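Local atomic coordinates of peptidoglycan-binding domain 1 (PDB entry 5NM7), a protein that probably binds and hydrolyses bacterial peptidoglycan as a modular phage endolysin, joining a peptidoglycan-binding module to a lysozyme-like N-acetylmuramidase domain. Residues A[46-54]-A[70-80]; A[87-97]-A[225-236]. All coordinates share one frame; numbering follows the deposited sequence.

Contact 1: residues A[46-54]-A[70-80]; sequences QATHGLVAD and RDPRHLTDADL. With GLY (glycine), chain C.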
loop_
_atom_site.group_PDB
_atom_site.type_symbol
_atom_site.label_atom_id
_atom_site.label_comp_id
_atom_site.label_asym_id
_atom_site.label_seq_id
_atom_site.Cartn_x
_atom_site.Cartn_y
_atom_site.Cartn_z
ATOM N N GLN A 46 -14.552 0.523 -11.334
ATOM C CA GLN A 46 -13.666 -0.237 -10.467
ATOM C C GLN A 46 -14.471 -1.164 -9.562
ATOM O O GLN A 46 -14.148 -2.339 -9.423
ATOM C CB GLN A 46 -12.805 0.709 -9.653
ATOM C CG GLN A 46 -11.722 1.432 -10.458
ATOM C CD GLN A 46 -11.161 2.646 -9.747
ATOM O OE1 GLN A 46 -11.886 3.329 -9.002
ATOM N NE2 GLN A 46 -9.898 2.945 -9.977
ATOM N N ALA A 47 -15.544 -0.621 -9.002
ATOM C CA ALA A 47 -16.362 -1.356 -8.032
ATOM C C ALA A 47 -16.972 -2.572 -8.660
ATOM O O ALA A 47 -16.937 -3.652 -8.082
ATOM C CB ALA A 47 -17.444 -0.462 -7.438
ATOM N N THR A 48 -17.484 -2.416 -9.876
ATOM C CA THR A 48 -18.195 -3.500 -10.540
ATOM C C THR A 48 -17.256 -4.552 -11.131
ATOM O O THR A 48 -17.686 -5.670 -11.318
ATOM C CB THR A 48 -19.166 -2.982 -11.604
ATOM O OG1 THR A 48 -18.461 -2.260 -12.600
ATOM C CG2 THR A 48 -20.208 -2.082 -10.975
ATOM N N HIS A 49 -15.983 -4.230 -11.361
ATOM C CA HIS A 49 -15.006 -5.189 -11.914
ATOM C C HIS A 49 -13.970 -5.737 -10.901
ATOM O O HIS A 49 -12.936 -6.249 -11.308
ATOM C CB HIS A 49 -14.291 -4.565 -13.104
ATOM C CG HIS A 49 -15.195 -4.305 -14.253
ATOM N ND1 HIS A 49 -16.105 -3.271 -14.262
ATOM C CD2 HIS A 49 -15.355 -4.964 -15.422
ATOM C CE1 HIS A 49 -16.788 -3.304 -15.392
ATOM N NE2 HIS A 49 -16.333 -4.303 -16.122
ATOM N N GLY A 50 -14.242 -5.613 -9.610
ATOM C CA GLY A 50 -13.355 -6.151 -8.571
ATOM C C GLY A 50 -12.035 -5.421 -8.404
ATOM O O GLY A 50 -11.013 -6.031 -8.085
ATOM N N LEU A 51 -12.028 -4.120 -8.679
ATOM C CA LEU A 51 -10.873 -3.289 -8.419
ATOM C C LEU A 51 -11.164 -2.516 -7.136
ATOM O O LEU A 51 -12.294 -2.428 -6.690
ATOM C CB LEU A 51 -10.643 -2.295 -9.555
ATOM C CG LEU A 51 -10.190 -2.848 -10.913
ATOM C CD1 LEU A 51 -10.543 -1.884 -12.016
ATOM C CD2 LEU A 51 -8.696 -3.012 -10.936
ATOM N N VAL A 52 -10.143 -1.896 -6.603
ATOM C CA VAL A 52 -10.360 -0.898 -5.548
ATOM C C VAL A 52 -10.970 0.379 -6.154
ATOM O O VAL A 52 -10.390 0.970 -7.064
ATOM C CB VAL A 52 -9.039 -0.596 -4.837
ATOM C CG1 VAL A 52 -9.169 0.622 -3.934
ATOM C CG2 VAL A 52 -8.616 -1.837 -4.054
ATOM N N ALA A 53 -12.117 0.792 -5.611
ATOM C CA ALA A 53 -12.855 1.951 -6.135
ATOM C C ALA A 53 -12.317 3.220 -5.524
ATOM O O ALA A 53 -12.855 3.723 -4.521
ATOM C CB ALA A 53 -14.333 1.810 -5.895
ATOM N N ASP A 54 -11.236 3.729 -6.087
ATOM C CA ASP A 54 -10.612 4.978 -5.624
ATOM C C ASP A 54 -10.786 6.138 -6.602
ATOM O O ASP A 54 -10.381 7.262 -6.314
ATOM C CB ASP A 54 -9.130 4.802 -5.270
ATOM C CG ASP A 54 -8.277 4.304 -6.432
ATOM O OD1 ASP A 54 -8.758 4.354 -7.583
ATOM O OD2 ASP A 54 -7.119 3.856 -6.165
ATOM N N ARG A 70 -7.865 -9.038 -14.729
ATOM C CA ARG A 70 -7.703 -8.608 -13.345
ATOM C C ARG A 70 -6.737 -9.597 -12.718
ATOM O O ARG A 70 -6.918 -10.792 -12.834
ATOM C CB ARG A 70 -9.046 -8.645 -12.597
ATOM C CG ARG A 70 -9.111 -7.756 -11.357
ATOM C CD ARG A 70 -9.661 -8.460 -10.143
ATOM N NE ARG A 70 -10.966 -9.087 -10.354
ATOM C CZ ARG A 70 -11.566 -9.902 -9.483
ATOM N NH1 ARG A 70 -10.995 -10.217 -8.314
ATOM N NH2 ARG A 70 -12.757 -10.410 -9.784
ATOM N N ASP A 71 -5.710 -9.100 -12.048
ATOM C CA ASP A 71 -4.745 -9.992 -11.388
ATOM C C ASP A 71 -5.380 -10.412 -10.054
ATOM O O ASP A 71 -5.803 -9.538 -9.279
ATOM C CB ASP A 71 -3.467 -9.216 -11.189
ATOM C CG ASP A 71 -2.334 -10.023 -10.611
ATOM O OD1 ASP A 71 -2.551 -11.034 -9.927
ATOM O OD2 ASP A 71 -1.195 -9.553 -10.828
ATOM N N PRO A 72 -5.470 -11.726 -9.775
ATOM C CA PRO A 72 -6.083 -12.144 -8.514
ATOM C C PRO A 72 -5.233 -11.774 -7.274
ATOM O O PRO A 72 -5.752 -11.809 -6.166
ATOM C CB PRO A 72 -6.175 -13.673 -8.659
ATOM C CG PRO A 72 -5.075 -14.025 -9.595
ATOM C CD PRO A 72 -5.092 -12.908 -10.596
ATOM N N ARG A 73 -3.971 -11.416 -7.457
ATOM C CA ARG A 73 -3.108 -10.926 -6.335
ATOM C C ARG A 73 -3.490 -9.514 -5.893
ATOM O O ARG A 73 -3.004 -9.038 -4.841
ATOM C CB ARG A 73 -1.643 -10.889 -6.753
ATOM C CG ARG A 73 -1.023 -12.273 -6.922
ATOM C CD ARG A 73 0.390 -12.181 -7.479
ATOM N NE ARG A 73 0.369 -11.990 -8.929
ATOM C CZ ARG A 73 1.188 -11.207 -9.647
ATOM N NH1 ARG A 73 2.130 -10.439 -9.092
ATOM N NH2 ARG A 73 1.039 -11.172 -10.974
ATOM N N HIS A 74 -4.252 -8.798 -6.716
ATOM C CA HIS A 74 -4.549 -7.384 -6.397
ATOM C C HIS A 74 -5.679 -7.238 -5.415
ATOM O O HIS A 74 -6.642 -7.991 -5.394
ATOM C CB HIS A 74 -4.831 -6.588 -7.673
ATOM C CG HIS A 74 -3.620 -6.450 -8.528
ATOM N ND1 HIS A 74 -3.664 -5.980 -9.821
ATOM C CD2 HIS A 74 -2.317 -6.715 -8.265
ATOM C CE1 HIS A 74 -2.435 -5.952 -10.313
ATOM N NE2 HIS A 74 -1.601 -6.382 -9.388
ATOM N N LEU A 75 -5.552 -6.193 -4.597
ATOM C CA LEU A 75 -6.566 -5.865 -3.630
ATOM C C LEU A 75 -7.872 -5.504 -4.308
ATOM O O LEU A 75 -7.883 -4.886 -5.372
ATOM C CB LEU A 75 -6.079 -4.668 -2.781
ATOM C CG LEU A 75 -6.598 -4.540 -1.373
ATOM C CD1 LEU A 75 -6.102 -5.712 -0.519
ATOM C CD2 LEU A 75 -6.184 -3.210 -0.769
ATOM N N THR A 76 -8.977 -5.891 -3.683
ATOM C CA THR A 76 -10.340 -5.530 -4.125
ATOM C C THR A 76 -11.071 -4.637 -3.110
ATOM O O THR A 76 -10.670 -4.563 -1.960
ATOM C CB THR A 76 -11.167 -6.799 -4.351
ATOM O OG1 THR A 76 -11.509 -7.383 -3.079
ATOM C CG2 THR A 76 -10.405 -7.850 -5.199
ATOM N N ASP A 77 -12.180 -4.021 -3.524
ATOM C CA ASP A 77 -13.077 -3.294 -2.609
ATOM C C ASP A 77 -13.479 -4.138 -1.418
ATOM O O ASP A 77 -13.513 -3.649 -0.279
ATOM C CB ASP A 77 -14.390 -2.869 -3.285
ATOM C CG ASP A 77 -14.314 -1.531 -3.913
ATOM O OD1 ASP A 77 -13.328 -0.783 -3.674
ATOM O OD2 ASP A 77 -15.274 -1.217 -4.668
ATOM N N ALA A 78 -13.784 -5.411 -1.689
ATOM C CA ALA A 78 -14.238 -6.319 -0.649
ATOM C C ALA A 78 -13.165 -6.537 0.404
ATOM O O ALA A 78 -13.495 -6.695 1.588
ATOM C CB ALA A 78 -14.682 -7.655 -1.216
ATOM N N ASP A 79 -11.896 -6.572 0.003
ATOM C CA ASP A 79 -10.820 -6.629 0.990
ATOM C C ASP A 79 -10.828 -5.413 1.908
ATOM O O ASP A 79 -10.531 -5.549 3.101
ATOM C CB ASP A 79 -9.446 -6.740 0.336
ATOM C CG ASP A 79 -9.287 -7.994 -0.487
ATOM O OD1 ASP A 79 -9.700 -9.097 0.001
ATOM O OD2 ASP A 79 -8.756 -7.873 -1.615
ATOM N N LEU A 80 -11.116 -4.229 1.361
ATOM C CA LEU A 80 -11.160 -3.012 2.201
ATOM C C LEU A 80 -12.318 -3.065 3.169
ATOM O O LEU A 80 -12.177 -2.644 4.335
ATOM C CB LEU A 80 -11.226 -1.731 1.349
ATOM C CG LEU A 80 -9.963 -1.527 0.489
ATOM C CD1 LEU A 80 -10.116 -0.242 -0.326
ATOM C CD2 LEU A 80 -8.683 -1.480 1.294
HETATM N N GLY C . -6.507 2.814 -8.640
HETATM C CA GLY C . -5.074 2.491 -8.921
HETATM C C GLY C . -4.857 1.722 -10.216
HETATM O O GLY C . -3.773 1.155 -10.393
HETATM O OXT GLY C . -5.739 1.709 -11.099
HETATM O O HOH W 1 -8.364 -5.902 -7.885
#
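The first torsion of Asp-77 (chi1 -90°) lays its carboxylate along 51-53, with OD1 against Val-52 CA and accepting from Ala-53 N at 2.8 Å. The bond is nearly straight (168°) and reaches the syn side of OD1, though 32° out of the carboxylate plane. The other oxygen of Asp-77, OD2, lies 3.4 Å from Ala-53 CB and also touches Ala-47. In Val-52, CG1 stands anti to the backbone N and meets Leu-80 CD1 at 3.8 Å, the two side chains crossing at about a right angle; CG2 packs over the Leu-75 backbone, 3.4 Å from Leu-75 O. The contact thus joins the peptidoglycan-binding module, just past helix 36-48, to the start of helix 77-87. That helix opens with a capping box: Asp-79 N donates to Thr-76 OG1, and Thr-76 N to Asp-79 OD2. Water 1 bridges the segments by donating to Gly-50 O at 2.7 Å and to Leu-75 O. Arg-70, bent at chi2 and chi3, turns one guanidinium face to Gly-50 CA. Farther along 46-54, Gln-46 NE2 donates to Asp-54 OD1, while Asp-54 OD2 accepts from N of a bound glycine at 2.8 Å.

Contact 2: residues A[87-97]-A[225-236]; sequences LQVDLAAVRAV and LAALRSKKWAKF
The guanidinium of Arg-229 has Leu-225 CD2 over the centre of one face, 3.6 Å above the plane, and Leu-87 O at its edge. NE and NH2 both grip that oxygen side-on, the acceptor lying only 4° from the guanidinium plane. Arg-229 NE, 2.9 Å from Leu-87 O, approaches nearly along the C=O axis, whereas NH2 comes from above the carbonyl plane. The second flat group, the Trp-233 indole, has Lys-231 O above one face and turns an edge to helix 91-101, with its CH2 3.7 Å from Ala-93 CB. Between these groups, Leu-228 sets its CG against both methyls of Val-89 and extends CD1 to Val-97 CG2 at 3.6 Å. Its CG is anti to the backbone N (chi1 -178°), which carries the branched end toward 87-97. Toward the start of helix 91-101, Lys-231 NZ forms a salt bridge with Asp-90 OD2 at 2.9 Å, while water 2 links Asp-90 N to Arg-229 O. Each segment contains the C-prime residue of the Schellman motif that ends its first helix, Gln-88 and Lys-231; the contact brings together two turns that each link successive helices. The carbonyl of Leu-87, at the C-terminal end of helix 77-87, is thereby satisfied twice by a cationic group, which probably also offsets the partial negative charge of that helix end.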
loop_
_atom_site.group_PDB
_atom_site.type_symbol
_atom_site.label_atom_id
_atom_site.label_comp_id
_atom_site.label_asym_id
_atom_site.label_seq_id
_atom_site.Cartn_x
_atom_site.Cartn_y
_atom_site.Cartn_z
ATOM N N LEU A 87 -11.045 -3.815 11.830
ATOM C CA LEU A 87 -10.567 -2.683 12.611
ATOM C C LEU A 87 -11.651 -1.960 13.389
ATOM O O LEU A 87 -11.319 -1.186 14.287
ATOM C CB LEU A 87 -9.865 -1.668 11.687
ATOM C CG LEU A 87 -8.580 -2.170 11.023
ATOM C CD1 LEU A 87 -8.228 -1.270 9.870
ATOM C CD2 LEU A 87 -7.453 -2.200 12.005
ATOM N N GLN A 88 -12.917 -2.196 13.032
ATOM C CA GLN A 88 -14.055 -1.403 13.521
ATOM C C GLN A 88 -13.817 0.080 13.231
ATOM O O GLN A 88 -13.919 0.953 14.097
ATOM C CB GLN A 88 -14.336 -1.678 15.019
ATOM C CG GLN A 88 -14.728 -3.115 15.298
ATOM C CD GLN A 88 -16.108 -3.444 14.778
ATOM O OE1 GLN A 88 -17.100 -2.815 15.184
ATOM N NE2 GLN A 88 -16.171 -4.335 13.778
ATOM N N VAL A 89 -13.437 0.339 11.981
ATOM C CA VAL A 89 -13.160 1.675 11.478
ATOM C C VAL A 89 -14.134 1.887 10.316
ATOM O O VAL A 89 -14.483 0.957 9.592
ATOM C CB VAL A 89 -11.674 1.769 11.045
ATOM C CG1 VAL A 89 -11.388 3.028 10.230
ATOM C CG2 VAL A 89 -10.734 1.710 12.253
ATOM N N ASP A 90 -14.597 3.124 10.174
ATOM C CA ASP A 90 -15.491 3.525 9.119
ATOM C C ASP A 90 -14.813 3.158 7.770
ATOM O O ASP A 90 -13.609 3.335 7.599
ATOM C CB ASP A 90 -15.800 5.038 9.273
ATOM C CG ASP A 90 -16.792 5.356 10.456
ATOM O OD1 ASP A 90 -17.505 4.463 10.978
ATOM O OD2 ASP A 90 -16.870 6.536 10.849
ATOM N N LEU A 91 -15.577 2.578 6.866
ATOM C CA LEU A 91 -15.035 2.116 5.579
ATOM C C LEU A 91 -14.336 3.261 4.841
ATOM O O LEU A 91 -13.241 3.067 4.281
ATOM C CB LEU A 91 -16.129 1.519 4.694
ATOM C CG LEU A 91 -15.684 1.160 3.264
ATOM C CD1 LEU A 91 -14.566 0.118 3.276
ATOM C CD2 LEU A 91 -16.861 0.687 2.428
ATOM N N ALA A 92 -14.929 4.459 4.889
ATOM C CA ALA A 92 -14.325 5.626 4.253
ATOM C C ALA A 92 -12.932 5.914 4.805
ATOM O O ALA A 92 -12.044 6.368 4.082
ATOM C CB ALA A 92 -15.214 6.850 4.405
ATOM N N ALA A 93 -12.733 5.679 6.113
ATOM C CA ALA A 93 -11.420 5.858 6.698
ATOM C C ALA A 93 -10.408 4.839 6.198
ATOM O O ALA A 93 -9.233 5.176 5.961
ATOM C CB ALA A 93 -11.477 5.843 8.239
ATOM N N VAL A 94 -10.857 3.606 6.026
ATOM C CA VAL A 94 -10.007 2.533 5.467
ATOM C C VAL A 94 -9.662 2.810 4.016
ATOM O O VAL A 94 -8.517 2.671 3.625
ATOM C CB VAL A 94 -10.658 1.149 5.612
ATOM C CG1 VAL A 94 -9.870 0.085 4.868
ATOM C CG2 VAL A 94 -10.744 0.784 7.096
ATOM N N ARG A 95 -10.644 3.249 3.248
ATOM C CA ARG A 95 -10.381 3.673 1.885
ATOM C C ARG A 95 -9.389 4.812 1.804
ATOM O O ARG A 95 -8.474 4.790 0.971
ATOM C CB ARG A 95 -11.669 4.104 1.202
ATOM C CG ARG A 95 -12.651 2.985 0.961
ATOM C CD ARG A 95 -13.742 3.545 0.048
ATOM N NE ARG A 95 -14.767 2.576 -0.300
ATOM C CZ ARG A 95 -14.641 1.573 -1.185
ATOM N NH1 ARG A 95 -13.493 1.342 -1.842
ATOM N NH2 ARG A 95 -15.685 0.787 -1.417
ATOM N N ALA A 96 -9.513 5.809 2.697
ATOM C CA ALA A 96 -8.541 6.892 2.773
ATOM C C ALA A 96 -7.148 6.436 3.128
ATOM O O ALA A 96 -6.200 6.817 2.521
ATOM C CB ALA A 96 -9.008 7.947 3.767
ATOM N N VAL A 97 -7.015 5.561 4.127
ATOM C CA VAL A 97 -5.710 4.999 4.481
ATOM C C VAL A 97 -5.092 4.211 3.354
ATOM O O VAL A 97 -3.900 4.326 3.077
ATOM C CB VAL A 97 -5.796 4.110 5.721
ATOM C CG1 VAL A 97 -4.480 3.380 5.963
ATOM C CG2 VAL A 97 -6.060 4.998 6.907
ATOM N N LEU A 225 -4.665 2.630 16.622
ATOM C CA LEU A 225 -5.973 2.173 16.301
ATOM C C LEU A 225 -7.031 3.200 16.690
ATOM O O LEU A 225 -7.965 3.473 15.957
ATOM C CB LEU A 225 -6.247 0.846 16.992
ATOM C CG LEU A 225 -7.637 0.240 16.824
ATOM C CD1 LEU A 225 -7.914 -0.117 15.381
ATOM C CD2 LEU A 225 -7.722 -1.006 17.691
ATOM N N ALA A 226 -6.879 3.747 17.897
ATOM C CA ALA A 226 -7.858 4.725 18.369
ATOM C C ALA A 226 -7.800 5.976 17.536
ATOM O O ALA A 226 -8.851 6.566 17.272
ATOM C CB ALA A 226 -7.657 5.041 19.849
ATOM N N ALA A 227 -6.591 6.364 17.100
ATOM C CA ALA A 227 -6.423 7.561 16.286
ATOM C C ALA A 227 -7.127 7.365 14.948
ATOM O O ALA A 227 -7.841 8.238 14.496
ATOM C CB ALA A 227 -4.982 7.913 16.106
ATOM N N LEU A 228 -6.974 6.174 14.367
ATOM C CA LEU A 228 -7.628 5.861 13.141
ATOM C C LEU A 228 -9.141 5.823 13.278
ATOM O O LEU A 228 -9.875 6.420 12.494
ATOM C CB LEU A 228 -7.094 4.527 12.594
ATOM C CG LEU A 228 -7.694 4.108 11.258
ATOM C CD1 LEU A 228 -7.506 5.176 10.204
ATOM C CD2 LEU A 228 -7.042 2.813 10.853
ATOM N N ARG A 229 -9.622 5.162 14.326
ATOM C CA ARG A 229 -11.046 5.047 14.545
ATOM C C ARG A 229 -11.689 6.403 14.686
ATOM O O ARG A 229 -12.802 6.578 14.209
ATOM C CB ARG A 229 -11.340 4.221 15.792
ATOM C CG ARG A 229 -11.134 2.743 15.550
ATOM C CD ARG A 229 -11.393 1.989 16.836
ATOM N NE ARG A 229 -11.379 0.551 16.636
ATOM C CZ ARG A 229 -11.295 -0.327 17.624
ATOM N NH1 ARG A 229 -11.218 0.087 18.895
ATOM N NH2 ARG A 229 -11.298 -1.615 17.357
ATOM N N SER A 230 -10.989 7.323 15.348
ATOM C CA SER A 230 -11.531 8.643 15.695
ATOM C C SER A 230 -11.156 9.695 14.605
ATOM O O SER A 230 -11.398 10.890 14.777
ATOM C CB SER A 230 -11.104 8.992 17.131
ATOM O OG SER A 230 -9.723 9.357 17.240
ATOM N N LYS A 231 -10.581 9.219 13.494
ATOM C CA LYS A 231 -10.186 10.044 12.357
ATOM C C LYS A 231 -9.276 11.184 12.752
ATOM O O LYS A 231 -9.430 12.331 12.290
ATOM C CB LYS A 231 -11.414 10.542 11.596
ATOM C CG LYS A 231 -12.342 9.455 11.092
ATOM C CD LYS A 231 -13.547 9.303 12.024
ATOM C CE LYS A 231 -14.821 9.037 11.267
ATOM N NZ LYS A 231 -15.977 8.913 12.203
ATOM N N LYS A 232 -8.361 10.914 13.666
ATOM C CA LYS A 232 -7.381 11.901 14.108
ATOM C C LYS A 232 -6.205 11.747 13.151
ATOM O O LYS A 232 -5.215 11.053 13.423
ATOM C CB LYS A 232 -6.957 11.689 15.541
ATOM C CG LYS A 232 -8.051 11.911 16.563
ATOM C CD LYS A 232 -7.389 11.824 17.938
ATOM C CE LYS A 232 -8.307 11.763 19.115
ATOM N NZ LYS A 232 -9.718 11.897 18.767
ATOM N N TRP A 233 -6.311 12.412 12.015
ATOM C CA TRP A 233 -5.394 12.089 10.889
ATOM C C TRP A 233 -3.976 12.491 11.119
ATOM O O TRP A 233 -3.058 11.741 10.792
ATOM C CB TRP A 233 -5.913 12.706 9.616
ATOM C CG TRP A 233 -7.241 12.197 9.256
ATOM C CD1 TRP A 233 -8.380 12.934 9.173
ATOM C CD2 TRP A 233 -7.614 10.850 8.946
ATOM N NE1 TRP A 233 -9.423 12.143 8.815
ATOM C CE2 TRP A 233 -8.999 10.855 8.678
ATOM C CE3 TRP A 233 -6.926 9.654 8.883
ATOM C CZ2 TRP A 233 -9.708 9.708 8.350
ATOM C CZ3 TRP A 233 -7.640 8.500 8.558
ATOM C CH2 TRP A 233 -9.011 8.549 8.268
ATOM N N ALA A 234 -3.769 13.643 11.770
ATOM C CA ALA A 234 -2.404 14.077 12.033
ATOM C C ALA A 234 -1.758 13.151 13.036
ATOM O O ALA A 234 -0.593 12.795 12.900
ATOM C CB ALA A 234 -2.376 15.527 12.522
ATOM N N LYS A 235 -2.519 12.771 14.069
ATOM C CA LYS A 235 -1.994 11.844 15.067
ATOM C C LYS A 235 -1.701 10.456 14.446
ATOM O O LYS A 235 -0.633 9.925 14.657
ATOM C CB LYS A 235 -2.983 11.705 16.224
ATOM C CG LYS A 235 -2.567 10.731 17.288
ATOM C CD LYS A 235 -1.175 11.027 17.787
ATOM N N PHE A 236 -2.624 9.955 13.654
ATOM C CA PHE A 236 -2.402 8.677 12.984
ATOM C C PHE A 236 -1.154 8.775 12.102
ATOM O O PHE A 236 -0.297 7.889 12.140
ATOM C CB PHE A 236 -3.562 8.245 12.140
ATOM C CG PHE A 236 -3.276 6.993 11.359
ATOM C CD1 PHE A 236 -2.844 7.088 10.045
ATOM C CD2 PHE A 236 -3.405 5.751 11.943
ATOM C CE1 PHE A 236 -2.512 5.937 9.352
ATOM C CE2 PHE A 236 -3.114 4.592 11.238
ATOM C CZ PHE A 236 -2.673 4.697 9.932
HETATM O O HOH W 2 -14.301 4.824 12.504
#

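Overall arrangement
Helix 77-87 ties the two contacts together: contact 1 holds its beginning, contact 2 its end, and helix 91-101 follows directly in the chain. Their centres are 20 Å apart, yet they touch. Arg-95 NH1 of 87-97 forms a 2.8 Å salt bridge with Asp-77 OD1, the same oxygen that accepts from Ala-53, and Leu-80 O lies 3.6 Å from Val-94 CG1. Asp-77 therefore connects the binding module with both helices. One glycine binds at Gln-46 and Asp-54 of contact 1; another touches Asp-79, and the side chain of Leu-87 in contact 2 lies about 7 Å from a bound glycine. Helix 207-219 packs against both contacts, through Leu-75 and Leu-80 in contact 1 and Leu-87 and Val-97 in contact 2.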